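Local coordinates for pesticidial crystal protein CRY2AA (Bacillus thuringiensis serovar kurstaki, PDB 1I5P) that kills mosquito and moth larvae by binding to their midgut epithelial cells and promoting colloid-osmotic lysis, at residues L308-L316 / L356-T364; T391-Q399 / C406-N414. All blocks are in the same frame, centred on the assembly; numbering follows the deposited sequence.

Both contacts belong to the middle domain of this three-domain delta-endotoxin, the beta prism, and their centres lie 13 Å apart. Contact 1 pairs the long strand 308-321 with the short strand 360-363; contact 2 lies later in the chain and builds the hairpin of strands 397-400 and 405-407 with the loop that follows it. A disulfide joins them covalently, Cys362 SG to Cys406 SG at 2.0 Å, tying the edge of one sheet to the edge of another. A second link is polar: Arg315 NH1 of contact 1 lies 3.2 Å from Ala408 O of contact 2, probably a hydrogen bond.

Contact 1. Residues L308-L316 / L356-T364; sequences LSGISGTRL and LNHNFNCST
Asn359 imitates a strand residue with its side chain: its carboxamide pairs with both backbone polar atoms of Arg315, extending the antiparallel pairing of 308-316 with 356-364 in the beta prism. Arg315 N meets a lone pair of Asn359 OD1 at 2.8 Å, in the carbonyl plane, while Asn359 ND2 gives a similarly short bond to Arg315 O. Placing CG between the backbone N and carbonyl carbon (chi1 47°) turns the amide to the neighbouring strand, and the two bonds together fix its rotation. Asparagine suits the site by offering a donor and an acceptor side by side.

The extended Arg315 side chain then runs over Phe360. Its guanidinium lies nearly flat on the ring, planes 19° apart and centres separated by 4.7 Å, displaced so that Phe360 CB lies over the face of the guanidinium; NE also donates to a water. Gly313 is bare where two aromatic residues close in: its CA lies over the face of the His358 ring, 3.5 Å from the centroid, and its N over the Phe360 ring, leaving little room for a side chain.

Ile311 and Cys362 form an antiparallel hydrogen-bonded pair, joined by reciprocal backbone bonds, with Ile311 CG1 against Cys362 CB and Ile426 of strand 422-430 packing on the isoleucine. The His358 imidazole spans two strands of the sheet, its NE2 bonded to Ser337 of strand 329-342 and its ND1 hydrogen-bonded to Ser312 OG, which lies in the ring plane 2.7 Å away.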
ATOM      1  N   LEU A 308      -7.886 -11.227   9.880  1.00 16.38           N
ATOM      2  CA  LEU A 308      -6.878 -11.598  10.873  1.00 15.53           C
ATOM      3  C   LEU A 308      -7.434 -11.628  12.286  1.00 16.59           C
ATOM      4  O   LEU A 308      -7.994 -10.641  12.767  1.00 14.69           O
ATOM      5  CB  LEU A 308      -5.704 -10.615  10.805  1.00 12.75           C
ATOM      6  CG  LEU A 308      -4.521 -10.825  11.756  1.00 17.13           C
ATOM      7  CD1 LEU A 308      -3.856 -12.162  11.456  1.00 12.90           C
ATOM      8  CD2 LEU A 308      -3.514  -9.681  11.592  1.00 14.03           C
ATOM      9  N   SER A 309      -7.251 -12.760  12.953  1.00 17.47           N
ATOM     10  CA  SER A 309      -7.738 -12.937  14.313  1.00 17.73           C
ATOM     11  C   SER A 309      -6.592 -12.911  15.317  1.00 17.21           C
ATOM     12  O   SER A 309      -6.682 -12.265  16.361  1.00 15.36           O
ATOM     13  CB  SER A 309      -8.482 -14.267  14.428  1.00 19.23           C
ATOM     14  OG  SER A 309      -8.931 -14.472  15.754  1.00 29.64           O
ATOM     15  N   GLY A 310      -5.516 -13.620  14.994  1.00 16.77           N
ATOM     16  CA  GLY A 310      -4.372 -13.669  15.883  1.00 16.24           C
ATOM     17  C   GLY A 310      -3.339 -14.699  15.468  1.00 16.40           C
ATOM     18  O   GLY A 310      -3.254 -15.077  14.302  1.00 14.27           O
ATOM     19  N   ILE A 311      -2.542 -15.156  16.422  1.00 15.64           N
ATOM     20  CA  ILE A 311      -1.524 -16.156  16.132  1.00 18.53           C
ATOM     21  C   ILE A 311      -1.402 -17.123  17.292  1.00 17.89           C
ATOM     22  O   ILE A 311      -1.848 -16.844  18.406  1.00 20.06           O
ATOM     23  CB  ILE A 311      -0.118 -15.524  15.927  1.00 18.15           C
ATOM     24  CG1 ILE A 311       0.358 -14.899  17.242  1.00 19.11           C
ATOM     25  CG2 ILE A 311      -0.157 -14.469  14.824  1.00 18.59           C
ATOM     26  CD1 ILE A 311       1.832 -14.554  17.262  1.00 19.63           C
ATOM     27  N   SER A 312      -0.803 -18.269  17.010  1.00 18.71           N
ATOM     28  CA  SER A 312      -0.544 -19.278  18.026  1.00 19.19           C
ATOM     29  C   SER A 312       0.918 -19.617  17.788  1.00 19.45           C
ATOM     30  O   SER A 312       1.430 -19.423  16.685  1.00 17.90           O
ATOM     31  CB  SER A 312      -1.419 -20.522  17.825  1.00 18.67           C
ATOM     32  OG  SER A 312      -1.001 -21.274  16.699  1.00 21.13           O
ATOM     33  N   GLY A 313       1.603 -20.097  18.814  1.00 22.51           N
ATOM     34  CA  GLY A 313       2.998 -20.427  18.624  1.00 20.88           C
ATOM     35  C   GLY A 313       3.629 -21.085  19.827  1.00 22.26           C
ATOM     36  O   GLY A 313       2.983 -21.288  20.857  1.00 19.95           O
ATOM     37  N   THR A 314       4.902 -21.426  19.682  1.00 22.03           N
ATOM     38  CA  THR A 314       5.648 -22.057  20.753  1.00 20.86           C
ATOM     39  C   THR A 314       6.721 -21.115  21.268  1.00 22.13           C
ATOM     40  O   THR A 314       7.712 -20.866  20.580  1.00 18.74           O
ATOM     41  CB  THR A 314       6.346 -23.338  20.271  1.00 21.53           C
ATOM     42  OG1 THR A 314       5.395 -24.192  19.627  1.00 19.29           O
ATOM     43  CG2 THR A 314       6.979 -24.074  21.451  1.00 18.64           C
ATOM     44  N   ARG A 315       6.525 -20.582  22.469  1.00 23.29           N
ATOM     45  CA  ARG A 315       7.528 -19.702  23.056  1.00 27.32           C
ATOM     46  C   ARG A 315       8.275 -20.476  24.135  1.00 29.92           C
ATOM     47  O   ARG A 315       7.670 -21.202  24.928  1.00 29.51           O
ATOM     48  CB  ARG A 315       6.884 -18.464  23.672  1.00 25.89           C
ATOM     49  CG  ARG A 315       5.935 -18.740  24.821  1.00 27.54           C
ATOM     50  CD  ARG A 315       5.339 -17.432  25.291  1.00 29.53           C
ATOM     51  NE  ARG A 315       4.149 -17.612  26.113  1.00 31.70           N
ATOM     52  CZ  ARG A 315       3.269 -16.646  26.343  1.00 32.42           C
ATOM     53  NH1 ARG A 315       3.453 -15.445  25.808  1.00 30.31           N
ATOM     54  NH2 ARG A 315       2.209 -16.877  27.105  1.00 33.45           N
ATOM     55  N   LEU A 316       9.593 -20.326  24.158  1.00 31.78           N
ATOM     56  CA  LEU A 316      10.405 -21.015  25.149  1.00 32.51           C
ATOM     57  C   LEU A 316      11.320 -20.063  25.909  1.00 33.30           C
ATOM     58  O   LEU A 316      11.889 -19.135  25.331  1.00 32.38           O
ATOM     59  CB  LEU A 316      11.255 -22.101  24.479  1.00 31.93           C
ATOM     60  CG  LEU A 316      10.531 -23.271  23.801  1.00 34.84           C
ATOM     61  CD1 LEU A 316      11.550 -24.177  23.125  1.00 35.50           C
ATOM     62  CD2 LEU A 316       9.722 -24.050  24.829  1.00 35.97           C
ATOM     63  N   LEU A 356       6.343 -29.140  16.994  1.00 27.33           N
ATOM     64  CA  LEU A 356       6.206 -28.643  18.357  1.00 26.53           C
ATOM     65  C   LEU A 356       4.794 -28.155  18.632  1.00 25.95           C
ATOM     66  O   LEU A 356       4.157 -27.566  17.762  1.00 24.91           O
ATOM     67  CB  LEU A 356       7.171 -27.482  18.601  1.00 24.92           C
ATOM     68  CG  LEU A 356       8.684 -27.688  18.501  1.00 27.31           C
ATOM     69  CD1 LEU A 356       9.375 -26.329  18.580  1.00 24.07           C
ATOM     70  CD2 LEU A 356       9.161 -28.601  19.621  1.00 24.93           C
ATOM     71  N   ASN A 357       4.304 -28.398  19.842  1.00 25.59           N
ATOM     72  CA  ASN A 357       2.978 -27.931  20.215  1.00 26.36           C
ATOM     73  C   ASN A 357       3.092 -26.479  20.651  1.00 27.07           C
ATOM     74  O   ASN A 357       4.035 -26.101  21.344  1.00 27.25           O
ATOM     75  CB  ASN A 357       2.406 -28.760  21.363  1.00 25.05           C
ATOM     76  CG  ASN A 357       1.819 -30.077  20.899  1.00 25.59           C
ATOM     77  OD1 ASN A 357       1.022 -30.122  19.964  1.00 27.47           O
ATOM     78  ND2 ASN A 357       2.201 -31.158  21.569  1.00 23.75           N
ATOM     79  N   HIS A 358       2.133 -25.667  20.228  1.00 25.95           N
ATOM     80  CA  HIS A 358       2.121 -24.257  20.584  1.00 27.29           C
ATOM     81  C   HIS A 358       1.604 -24.087  22.007  1.00 27.31           C
ATOM     82  O   HIS A 358       0.646 -24.744  22.406  1.00 30.10           O
ATOM     83  CB  HIS A 358       1.254 -23.485  19.591  1.00 25.35           C
ATOM     84  CG  HIS A 358       1.778 -23.523  18.190  1.00 23.60           C
ATOM     85  ND1 HIS A 358       1.097 -22.978  17.122  1.00 22.66           N
ATOM     86  CD2 HIS A 358       2.931 -24.023  17.685  1.00 22.15           C
ATOM     87  CE1 HIS A 358       1.808 -23.141  16.020  1.00 22.68           C
ATOM     88  NE2 HIS A 358       2.925 -23.773  16.335  1.00 22.72           N
ATOM     89  N   ASN A 359       2.245 -23.211  22.773  1.00 27.75           N
ATOM     90  CA  ASN A 359       1.855 -22.987  24.161  1.00 26.26           C
ATOM     91  C   ASN A 359       1.253 -21.620  24.437  1.00 26.60           C
ATOM     92  O   ASN A 359       1.210 -21.178  25.584  1.00 28.18           O
ATOM     93  CB  ASN A 359       3.053 -23.207  25.091  1.00 25.17           C
ATOM     94  CG  ASN A 359       4.310 -22.505  24.607  1.00 25.60           C
ATOM     95  OD1 ASN A 359       4.270 -21.705  23.675  1.00 22.96           O
ATOM     96  ND2 ASN A 359       5.436 -22.800  25.248  1.00 23.91           N
ATOM     97  N   PHE A 360       0.788 -20.943  23.398  1.00 27.01           N
ATOM     98  CA  PHE A 360       0.169 -19.645  23.602  1.00 26.78           C
ATOM     99  C   PHE A 360      -0.595 -19.190  22.365  1.00 27.47           C
ATOM    100  O   PHE A 360      -0.253 -19.567  21.246  1.00 27.46           O
ATOM    101  CB  PHE A 360       1.228 -18.604  24.004  1.00 25.88           C
ATOM    102  CG  PHE A 360       1.965 -17.993  22.843  1.00 26.59           C
ATOM    103  CD1 PHE A 360       1.478 -16.849  22.218  1.00 26.46           C
ATOM    104  CD2 PHE A 360       3.144 -18.557  22.372  1.00 25.55           C
ATOM    105  CE1 PHE A 360       2.155 -16.274  21.142  1.00 27.19           C
ATOM    106  CE2 PHE A 360       3.826 -17.994  21.299  1.00 26.95           C
ATOM    107  CZ  PHE A 360       3.331 -16.849  20.683  1.00 26.37           C
ATOM    108  N   ASN A 361      -1.650 -18.402  22.584  1.00 30.29           N
ATOM    109  CA  ASN A 361      -2.488 -17.850  21.516  1.00 31.93           C
ATOM    110  C   ASN A 361      -2.702 -16.360  21.770  1.00 32.26           C
ATOM    111  O   ASN A 361      -3.248 -15.961  22.802  1.00 33.69           O
ATOM    112  CB  ASN A 361      -3.850 -18.554  21.451  1.00 33.13           C
ATOM    113  CG  ASN A 361      -3.789 -19.884  20.717  1.00 35.96           C
ATOM    114  OD1 ASN A 361      -3.502 -20.921  21.316  1.00 34.67           O
ATOM    115  ND2 ASN A 361      -4.054 -19.858  19.410  1.00 35.77           N
ATOM    116  N   CYS A 362      -2.284 -15.555  20.797  1.00 31.63           N
ATOM    117  CA  CYS A 362      -2.364 -14.096  20.845  1.00 30.77           C
ATOM    118  C   CYS A 362      -3.325 -13.597  19.763  1.00 29.97           C
ATOM    119  O   CYS A 362      -3.103 -13.818  18.579  1.00 30.27           O
ATOM    120  CB  CYS A 362      -0.964 -13.521  20.624  1.00 29.34           C
ATOM    121  SG  CYS A 362      -0.895 -11.713  20.324  1.00 32.46           S
ATOM    122  N   SER A 363      -4.425 -12.977  20.164  1.00 28.82           N
ATOM    123  CA  SER A 363      -5.368 -12.479  19.173  1.00 28.70           C
ATOM    124  C   SER A 363      -6.008 -11.209  19.688  1.00 27.93           C
ATOM    125  O   SER A 363      -5.694 -10.748  20.785  1.00 24.87           O
ATOM    126  CB  SER A 363      -6.460 -13.516  18.899  1.00 29.73           C
ATOM    127  OG  SER A 363      -7.268 -13.654  20.046  1.00 30.17           O
ATOM    128  N   THR A 364      -6.879 -10.626  18.875  1.00 27.97           N
ATOM    129  CA  THR A 364      -7.593  -9.428  19.277  1.00 29.77           C
ATOM    130  C   THR A 364      -8.703 -10.010  20.143  1.00 32.93           C
ATOM    131  O   THR A 364      -9.667 -10.566  19.619  1.00 39.72           O
ATOM    132  CB  THR A 364      -8.219  -8.711  18.059  1.00 27.42           C
ATOM    133  OG1 THR A 364      -9.305  -9.496  17.550  1.00 24.31           O
ATOM    134  CG2 THR A 364      -7.188  -8.531  16.958  1.00 26.90           C
TER
HETATM  135  O   HOH W   1       3.416 -19.864  27.747  1.00 39.64           O

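Contact 2. Residues T391-Q399 / C406-N414; sequences TNWQTESFQ and CGAFSARGN
Arg412 lays its guanidinium flat over the indole of Trp393, the planes 12° apart and CZ 3.4 Å from Trp393 CE2. It is a cation-pi stack centred toward the five-membered ring, while the aliphatic CD covers the six-membered ring in a CH-pi contact. The bend at chi3 (-64°) lets one side chain serve both rings, and NH1 forms a salt bridge with Asp383 as well. Arginine suits the place because its flat cation can stack and still bond through its edge.

Beside the stack, Thr395 CG2 rests against Arg412 CG at 3.7 Å, its hydroxyl being turned to Asp379 O. From Thr395 onward the backbones join: Phe409 N and Ala408 N donate to the carbonyls of Thr395 and Glu396, and the Ala408 methyl is small enough to sit against Glu396 CB. Water 2 bridges Gln394 O and Ser410 O.

Cys406 O is gripped twice. Phe398 N approaches almost straight in at 2.6 Å, whereas Ser397 OG comes from above the carbonyl plane at 3.0 Å; water 3 donates to the same hydroxyl and to Phe409 O. Opposite Ser397, Gly407 adopts a backbone shape that would jam a side chain against the preceding carbonyl oxygen, so glycine suits the place. Glu396 and Ser397 together face Trp377 of strand 373-377, the other neighbour of the hairpin's first strand, forming a G1 beta bulge in the antiparallel sheet of the delta-endotoxin beta-prism domain.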
ATOM      1  N   THR A 391      21.425 -12.642  27.775  1.00 32.68           N
ATOM      2  CA  THR A 391      20.033 -12.970  27.524  1.00 28.44           C
ATOM      3  C   THR A 391      19.652 -12.680  26.080  1.00 28.47           C
ATOM      4  O   THR A 391      19.632 -11.530  25.647  1.00 28.37           O
ATOM      5  CB  THR A 391      19.099 -12.172  28.450  1.00 27.54           C
ATOM      6  OG1 THR A 391      19.335 -12.559  29.810  1.00 26.39           O
ATOM      7  CG2 THR A 391      17.644 -12.438  28.097  1.00 25.41           C
ATOM      8  N   ASN A 392      19.361 -13.741  25.339  1.00 28.06           N
ATOM      9  CA  ASN A 392      18.960 -13.613  23.951  1.00 27.41           C
ATOM     10  C   ASN A 392      17.454 -13.518  23.971  1.00 26.36           C
ATOM     11  O   ASN A 392      16.786 -14.357  24.571  1.00 27.34           O
ATOM     12  CB  ASN A 392      19.404 -14.836  23.161  1.00 29.03           C
ATOM     13  CG  ASN A 392      20.891 -15.047  23.232  1.00 31.05           C
ATOM     14  OD1 ASN A 392      21.366 -16.171  23.380  1.00 34.88           O
ATOM     15  ND2 ASN A 392      21.642 -13.960  23.128  1.00 29.73           N
ATOM     16  N   TRP A 393      16.913 -12.499  23.318  1.00 23.03           N
ATOM     17  CA  TRP A 393      15.476 -12.310  23.327  1.00 22.05           C
ATOM     18  C   TRP A 393      14.855 -12.021  21.985  1.00 20.40           C
ATOM     19  O   TRP A 393      15.496 -11.516  21.063  1.00 19.42           O
ATOM     20  CB  TRP A 393      15.093 -11.164  24.280  1.00 20.19           C
ATOM     21  CG  TRP A 393      15.885  -9.905  24.048  1.00 18.67           C
ATOM     22  CD1 TRP A 393      17.058  -9.555  24.658  1.00 21.39           C
ATOM     23  CD2 TRP A 393      15.594  -8.854  23.113  1.00 19.05           C
ATOM     24  NE1 TRP A 393      17.513  -8.355  24.162  1.00 22.22           N
ATOM     25  CE2 TRP A 393      16.635  -7.903  23.212  1.00 18.47           C
ATOM     26  CE3 TRP A 393      14.557  -8.626  22.197  1.00 15.76           C
ATOM     27  CZ2 TRP A 393      16.671  -6.739  22.432  1.00 17.64           C
ATOM     28  CZ3 TRP A 393      14.593  -7.468  21.419  1.00 15.89           C
ATOM     29  CH2 TRP A 393      15.646  -6.540  21.544  1.00 16.22           C
ATOM     30  N   GLN A 394      13.576 -12.360  21.910  1.00 20.21           N
ATOM     31  CA  GLN A 394      12.746 -12.115  20.744  1.00 19.21           C
ATOM     32  C   GLN A 394      11.567 -11.321  21.305  1.00 18.23           C
ATOM     33  O   GLN A 394      11.419 -11.207  22.525  1.00 16.39           O
ATOM     34  CB  GLN A 394      12.271 -13.435  20.125  1.00 18.19           C
ATOM     35  CG  GLN A 394      13.140 -13.914  18.963  1.00 14.75           C
ATOM     36  CD  GLN A 394      12.645 -15.218  18.364  1.00 16.73           C
ATOM     37  OE1 GLN A 394      13.011 -16.300  18.817  1.00 18.05           O
ATOM     38  NE2 GLN A 394      11.804 -15.119  17.341  1.00 12.83           N
ATOM     39  N   THR A 395      10.752 -10.744  20.430  1.00 18.09           N
ATOM     40  CA  THR A 395       9.587  -9.979  20.868  1.00 17.29           C
ATOM     41  C   THR A 395       8.346 -10.650  20.284  1.00 18.78           C
ATOM     42  O   THR A 395       7.640 -11.379  20.979  1.00 19.42           O
ATOM     43  CB  THR A 395       9.660  -8.504  20.392  1.00 17.45           C
ATOM     44  OG1 THR A 395      10.160  -8.453  19.050  1.00 14.41           O
ATOM     45  CG2 THR A 395      10.569  -7.686  21.309  1.00 17.21           C
ATOM     46  N   GLU A 396       8.102 -10.417  19.000  1.00 16.26           N
ATOM     47  CA  GLU A 396       6.965 -11.009  18.314  1.00 17.27           C
ATOM     48  C   GLU A 396       5.688 -10.659  19.070  1.00 16.92           C
ATOM     49  O   GLU A 396       4.930 -11.547  19.464  1.00 14.31           O
ATOM     50  CB  GLU A 396       7.123 -12.533  18.248  1.00 17.54           C
ATOM     51  CG  GLU A 396       8.536 -13.033  17.932  1.00 19.14           C
ATOM     52  CD  GLU A 396       9.049 -12.610  16.560  1.00 19.02           C
ATOM     53  OE1 GLU A 396       8.238 -12.188  15.712  1.00 23.67           O
ATOM     54  OE2 GLU A 396      10.270 -12.714  16.324  1.00 19.75           O
ATOM     55  N   SER A 397       5.460  -9.362  19.268  1.00 17.29           N
ATOM     56  CA  SER A 397       4.291  -8.883  19.999  1.00 19.29           C
ATOM     57  C   SER A 397       3.422  -7.977  19.139  1.00 18.07           C
ATOM     58  O   SER A 397       3.897  -7.377  18.172  1.00 18.97           O
ATOM     59  CB  SER A 397       4.745  -8.137  21.257  1.00 20.45           C
ATOM     60  OG  SER A 397       3.652  -7.538  21.922  1.00 25.83           O
ATOM     61  N   PHE A 398       2.147  -7.876  19.493  1.00 17.36           N
ATOM     62  CA  PHE A 398       1.223  -7.052  18.733  1.00 18.48           C
ATOM     63  C   PHE A 398       0.251  -6.326  19.650  1.00 20.35           C
ATOM     64  O   PHE A 398      -0.085  -6.810  20.733  1.00 19.09           O
ATOM     65  CB  PHE A 398       0.454  -7.914  17.723  1.00 18.44           C
ATOM     66  CG  PHE A 398       1.339  -8.708  16.798  1.00 20.46           C
ATOM     67  CD1 PHE A 398       1.908  -9.907  17.218  1.00 20.79           C
ATOM     68  CD2 PHE A 398       1.636  -8.238  15.517  1.00 18.97           C
ATOM     69  CE1 PHE A 398       2.760 -10.630  16.377  1.00 20.34           C
ATOM     70  CE2 PHE A 398       2.487  -8.955  14.673  1.00 17.08           C
ATOM     71  CZ  PHE A 398       3.050 -10.151  15.105  1.00 18.18           C
ATOM     72  N   GLN A 399      -0.195  -5.157  19.208  1.00 19.40           N
ATOM     73  CA  GLN A 399      -1.114  -4.352  19.992  1.00 17.36           C
ATOM     74  C   GLN A 399      -2.254  -3.873  19.099  1.00 14.92           C
ATOM     75  O   GLN A 399      -2.047  -3.537  17.932  1.00 11.96           O
ATOM     76  CB  GLN A 399      -0.355  -3.172  20.595  1.00 18.98           C
ATOM     77  CG  GLN A 399      -1.158  -2.257  21.484  1.00 21.76           C
ATOM     78  CD  GLN A 399      -0.261  -1.276  22.210  1.00 25.40           C
ATOM     79  OE1 GLN A 399       0.550  -1.669  23.051  1.00 25.28           O
ATOM     80  NE2 GLN A 399      -0.389   0.002  21.880  1.00 24.75           N
ATOM     81  N   CYS A 406      -0.382  -8.440  23.080  1.00 25.48           N
ATOM     82  CA  CYS A 406      -0.068  -9.823  23.309  1.00 26.12           C
ATOM     83  C   CYS A 406       1.038 -10.271  22.333  1.00 25.16           C
ATOM     84  O   CYS A 406       1.460  -9.521  21.437  1.00 27.71           O
ATOM     85  CB  CYS A 406      -1.343 -10.675  23.224  1.00 26.12           C
ATOM     86  SG  CYS A 406      -2.195 -10.802  21.611  1.00 29.76           S
ATOM     87  N   GLY A 407       1.561 -11.467  22.560  1.00 23.67           N
ATOM     88  CA  GLY A 407       2.632 -11.964  21.720  1.00 23.02           C
ATOM     89  C   GLY A 407       3.512 -12.928  22.489  1.00 21.25           C
ATOM     90  O   GLY A 407       3.158 -13.357  23.584  1.00 20.83           O
ATOM     91  N   ALA A 408       4.665 -13.268  21.924  1.00 20.13           N
ATOM     92  CA  ALA A 408       5.567 -14.204  22.576  1.00 20.18           C
ATOM     93  C   ALA A 408       6.232 -13.605  23.806  1.00 20.44           C
ATOM     94  O   ALA A 408       6.211 -14.202  24.880  1.00 20.15           O
ATOM     95  CB  ALA A 408       6.622 -14.688  21.589  1.00 18.13           C
ATOM     96  N   PHE A 409       6.817 -12.420  23.658  1.00 20.29           N
ATOM     97  CA  PHE A 409       7.501 -11.790  24.777  1.00 20.17           C
ATOM     98  C   PHE A 409       7.279 -10.292  24.860  1.00 21.68           C
ATOM     99  O   PHE A 409       6.779  -9.670  23.926  1.00 22.45           O
ATOM    100  CB  PHE A 409       9.002 -12.071  24.699  1.00 21.02           C
ATOM    101  CG  PHE A 409       9.343 -13.529  24.626  1.00 20.86           C
ATOM    102  CD1 PHE A 409       9.584 -14.141  23.402  1.00 20.30           C
ATOM    103  CD2 PHE A 409       9.390 -14.300  25.782  1.00 21.02           C
ATOM    104  CE1 PHE A 409       9.872 -15.506  23.329  1.00 21.20           C
ATOM    105  CE2 PHE A 409       9.674 -15.661  25.723  1.00 21.36           C
ATOM    106  CZ  PHE A 409       9.914 -16.265  24.491  1.00 21.25           C
ATOM    107  N   SER A 410       7.680  -9.721  25.992  1.00 22.83           N
ATOM    108  CA  SER A 410       7.539  -8.297  26.246  1.00 23.62           C
ATOM    109  C   SER A 410       8.006  -7.438  25.083  1.00 22.32           C
ATOM    110  O   SER A 410       8.973  -7.768  24.397  1.00 24.73           O
ATOM    111  CB  SER A 410       8.318  -7.920  27.503  1.00 24.25           C
ATOM    112  OG  SER A 410       7.822  -8.628  28.626  1.00 28.82           O
ATOM    113  N   ALA A 411       7.310  -6.325  24.875  1.00 21.97           N
ATOM    114  CA  ALA A 411       7.636  -5.401  23.796  1.00 23.47           C
ATOM    115  C   ALA A 411       8.868  -4.563  24.106  1.00 23.25           C
ATOM    116  O   ALA A 411       9.085  -4.144  25.244  1.00 23.69           O
ATOM    117  CB  ALA A 411       6.455  -4.483  23.522  1.00 21.14           C
ATOM    118  N   ARG A 412       9.669  -4.330  23.072  1.00 22.32           N
ATOM    119  CA  ARG A 412      10.883  -3.531  23.163  1.00 21.05           C
ATOM    120  C   ARG A 412      11.478  -3.406  21.769  1.00 20.02           C
ATOM    121  O   ARG A 412      11.117  -4.161  20.865  1.00 19.69           O
ATOM    122  CB  ARG A 412      11.891  -4.168  24.132  1.00 19.96           C
ATOM    123  CG  ARG A 412      12.260  -5.609  23.838  1.00 20.08           C
ATOM    124  CD  ARG A 412      13.204  -6.163  24.913  1.00 21.30           C
ATOM    125  NE  ARG A 412      14.494  -5.469  24.945  1.00 19.98           N
ATOM    126  CZ  ARG A 412      15.534  -5.849  25.684  1.00 19.80           C
ATOM    127  NH1 ARG A 412      15.444  -6.918  26.462  1.00 18.56           N
ATOM    128  NH2 ARG A 412      16.671  -5.164  25.638  1.00 21.84           N
ATOM    129  N   GLY A 413      12.383  -2.449  21.596  1.00 18.44           N
ATOM    130  CA  GLY A 413      12.993  -2.232  20.298  1.00 18.71           C
ATOM    131  C   GLY A 413      12.055  -1.416  19.430  1.00 17.95           C
ATOM    132  O   GLY A 413      11.094  -0.843  19.941  1.00 16.34           O
ATOM    133  N   ASN A 414      12.312  -1.356  18.129  1.00 18.90           N
ATOM    134  CA  ASN A 414      11.441  -0.586  17.240  1.00 18.37           C
ATOM    135  C   ASN A 414      10.065  -1.217  17.118  1.00 18.64           C
ATOM    136  O   ASN A 414       9.941  -2.436  17.001  1.00 19.61           O
ATOM    137  CB  ASN A 414      12.021  -0.501  15.826  1.00 18.86           C
ATOM    138  CG  ASN A 414      13.327   0.255  15.758  1.00 20.97           C
ATOM    139  OD1 ASN A 414      13.508   1.270  16.417  1.00 18.91           O
ATOM    140  ND2 ASN A 414      14.241  -0.234  14.926  1.00 21.07           N
TER
HETATM  141  O   HOH W   2      11.387  -9.365  24.716  1.00 14.00           O
HETATM  142  O   HOH W   3       3.734  -9.153  24.135  1.00 41.45           O